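Local coordinates for protein transcriptional regulator, TetR family (Marinobacter aquaeolei, PDB 3NNR) that probably binds DNA through a helix-turn-helix motif, as a transcriptional regulator of the TetR family, at residues R100-E103 against Y104-S108. Sequence-based numbering, arbitrary orientation.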
ATOM      1  N   ARG A 100       1.719  -7.529   5.439  1.00 55.76           N
ATOM      2  CA  ARG A 100       3.095  -7.144   5.696  1.00 56.70           C
ATOM      3  C   ARG A 100       4.083  -7.962   4.859  1.00 59.76           C
ATOM      4  O   ARG A 100       5.024  -7.394   4.303  1.00 61.10           O
ATOM      5  CB  ARG A 100       3.368  -7.286   7.178  1.00 54.89           C
ATOM      6  CG  ARG A 100       4.754  -6.898   7.638  1.00 61.11           C
ATOM      7  CD  ARG A 100       4.700  -6.634   9.137  1.00 60.72           C
ATOM      8  NE  ARG A 100       4.403  -7.822   9.898  1.00 65.72           N
ATOM      9  CZ  ARG A 100       3.866  -7.876  11.119  1.00 62.49           C
ATOM     10  NH1 ARG A 100       3.452  -6.808  11.771  1.00 55.81           N
ATOM     11  NH2 ARG A 100       3.701  -9.060  11.682  1.00 67.79           N
ATOM     12  N   ASP A 101       3.853  -9.274   4.764  1.00 57.09           N
ATOM     13  CA  ASP A 101       4.702 -10.178   4.010  1.00 57.31           C
ATOM     14  C   ASP A 101       3.968 -10.705   2.783  1.00 57.94           C
ATOM     15  O   ASP A 101       4.349 -11.746   2.209  1.00 61.93           O
ATOM     16  CB  ASP A 101       5.221 -11.306   4.933  1.00 56.82           C
ATOM     17  CG  ASP A 101       6.465 -10.904   5.717  1.00 65.27           C
ATOM     18  OD1 ASP A 101       7.357 -10.251   5.123  1.00 81.32           O
ATOM     19  OD2 ASP A 101       6.609 -11.325   6.886  1.00 59.86           O
ATOM     20  N   LEU A 102       3.026  -9.912   2.282  1.00 57.44           N
ATOM     21  CA  LEU A 102       2.115 -10.399   1.241  1.00 60.30           C
ATOM     22  C   LEU A 102       2.818 -11.065   0.076  1.00 62.33           C
ATOM     23  O   LEU A 102       2.553 -12.212  -0.229  1.00 67.12           O
ATOM     24  CB  LEU A 102       1.207  -9.261   0.725  1.00 61.52           C
ATOM     25  CG  LEU A 102       0.061  -9.602  -0.251  1.00 63.61           C
ATOM     26  CD1 LEU A 102      -0.796 -10.692   0.348  1.00 50.86           C
ATOM     27  CD2 LEU A 102      -0.779  -8.349  -0.649  1.00 51.37           C
ATOM     28  N   GLU A 103       3.790 -10.369  -0.495  1.00 63.87           N
ATOM     29  CA  GLU A 103       4.416 -10.818  -1.716  1.00 61.87           C
ATOM     30  C   GLU A 103       5.205 -12.112  -1.563  1.00 62.34           C
ATOM     31  O   GLU A 103       5.199 -12.954  -2.479  1.00 65.24           O
ATOM     32  CB  GLU A 103       5.176  -9.656  -2.325  1.00 64.26           C
ATOM     33  CG  GLU A 103       5.795  -9.928  -3.683  1.00 69.08           C
ATOM     34  CD  GLU A 103       6.309  -8.680  -4.362  1.00 70.57           C
ATOM     35  OE1 GLU A 103       5.961  -7.539  -3.924  1.00 76.39           O
ATOM     36  OE2 GLU A 103       7.064  -8.855  -5.346  1.00 70.94           O
ATOM     37  N   TYR A 104       5.827 -12.329  -0.410  1.00 60.10           N
ATOM     38  CA  TYR A 104       6.510 -13.620  -0.182  1.00 59.52           C
ATOM     39  C   TYR A 104       5.501 -14.751   0.022  1.00 57.82           C
ATOM     40  O   TYR A 104       5.734 -15.892  -0.381  1.00 57.99           O
ATOM     41  CB  TYR A 104       7.450 -13.553   1.014  1.00 58.26           C
ATOM     42  CG  TYR A 104       8.589 -12.610   0.805  1.00 54.55           C
ATOM     43  CD1 TYR A 104       9.754 -13.026   0.152  1.00 53.77           C
ATOM     44  CD2 TYR A 104       8.508 -11.277   1.220  1.00 49.71           C
ATOM     45  CE1 TYR A 104      10.830 -12.136  -0.051  1.00 52.81           C
ATOM     46  CE2 TYR A 104       9.569 -10.385   1.007  1.00 51.15           C
ATOM     47  CZ  TYR A 104      10.731 -10.824   0.385  1.00 51.53           C
ATOM     48  OH  TYR A 104      11.790  -9.994   0.196  1.00 56.76           O
ATOM     49  N   LEU A 105       4.384 -14.433   0.672  1.00 58.07           N
ATOM     50  CA  LEU A 105       3.342 -15.431   0.939  1.00 57.09           C
ATOM     51  C   LEU A 105       2.684 -15.900  -0.389  1.00 57.45           C
ATOM     52  O   LEU A 105       2.574 -17.098  -0.630  1.00 55.58           O
ATOM     53  CB  LEU A 105       2.370 -14.899   1.987  1.00 56.49           C
ATOM     54  CG  LEU A 105       3.038 -14.710   3.374  1.00 59.37           C
ATOM     55  CD1 LEU A 105       2.094 -14.042   4.360  1.00 56.17           C
ATOM     56  CD2 LEU A 105       3.539 -16.036   3.959  1.00 51.75           C
ATOM     57  N   LEU A 106       2.366 -14.970  -1.285  1.00 56.63           N
ATOM     58  CA  LEU A 106       1.850 -15.348  -2.604  1.00 58.03           C
ATOM     59  C   LEU A 106       2.860 -16.204  -3.400  1.00 60.35           C
ATOM     60  O   LEU A 106       2.498 -17.234  -3.964  1.00 63.57           O
ATOM     61  CB  LEU A 106       1.413 -14.118  -3.400  1.00 57.44           C
ATOM     62  CG  LEU A 106       0.372 -13.196  -2.728  1.00 61.93           C
ATOM     63  CD1 LEU A 106      -0.279 -12.273  -3.758  1.00 66.86           C
ATOM     64  CD2 LEU A 106      -0.687 -13.952  -1.964  1.00 53.33           C
ATOM     65  N   ASP A 107       4.121 -15.801  -3.396  1.00 60.59           N
ATOM     66  CA  ASP A 107       5.183 -16.551  -4.069  1.00 63.46           C
ATOM     67  C   ASP A 107       5.417 -17.939  -3.441  1.00 62.90           C
ATOM     68  O   ASP A 107       5.760 -18.887  -4.148  1.00 66.31           O
ATOM     69  CB  ASP A 107       6.485 -15.729  -4.045  1.00 66.96           C
ATOM     70  CG  ASP A 107       7.630 -16.429  -4.697  1.00 63.27           C
ATOM     71  OD1 ASP A 107       7.713 -16.392  -5.936  1.00 66.07           O
ATOM     72  OD2 ASP A 107       8.457 -16.997  -3.953  1.00 66.83           O
ATOM     73  N   SER A 108       5.258 -18.058  -2.126  1.00 61.73           N
ATOM     74  CA  SER A 108       5.427 -19.363  -1.466  1.00 62.81           C
ATOM     75  C   SER A 108       4.323 -20.379  -1.790  1.00 62.56           C
ATOM     76  O   SER A 108       4.598 -21.587  -1.816  1.00 62.90           O
ATOM     77  CB  SER A 108       5.546 -19.206   0.055  1.00 60.87           C
ATOM     78  OG  SER A 108       6.803 -18.626   0.389  1.00 72.44           O
TER
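Leu105 N donates to Asp101 O at 3.1 Å and opens the short helix 102-108, which follows helix 96-100 after a break at Asp101. This helix lies in the C-terminal repressor region of an all-helical TetR-family dimer. Tyr104 N makes a weak bond to the same oxygen. Leu106 N to Leu102 O (3.0 Å, nearly straight at 168°) and Asp107 N to Glu103 O (3.2 Å) continue the i to i+4 pattern. Asp101 holds the N-cap position, but its carboxylate caps nothing. OD2 instead bonds Tyr104 OH of the second subunit, and the reciprocal bond is also made, so the helix start belongs to the dimer contact. Leu102 and Leu106 lie one turn apart, with CD1 of Leu102 4.0 Å from CD2 of Leu106. Both touch Tyr116 of helix 110-136. Leu105 points its CG away from its own carbonyl carbon (chi1 -66°), which lays CG 3.4 Å from Asp101 O. Cutting Leu105 back to an alanine would probably open a gap between the helix start, Glu23 and Leu112, which its side chain touches. At the C-terminal end, Ser108 N (2.8 Å) and Ser108 OG (3.0 Å) both donate to Tyr104 O, from opposite faces of the carbonyl plane.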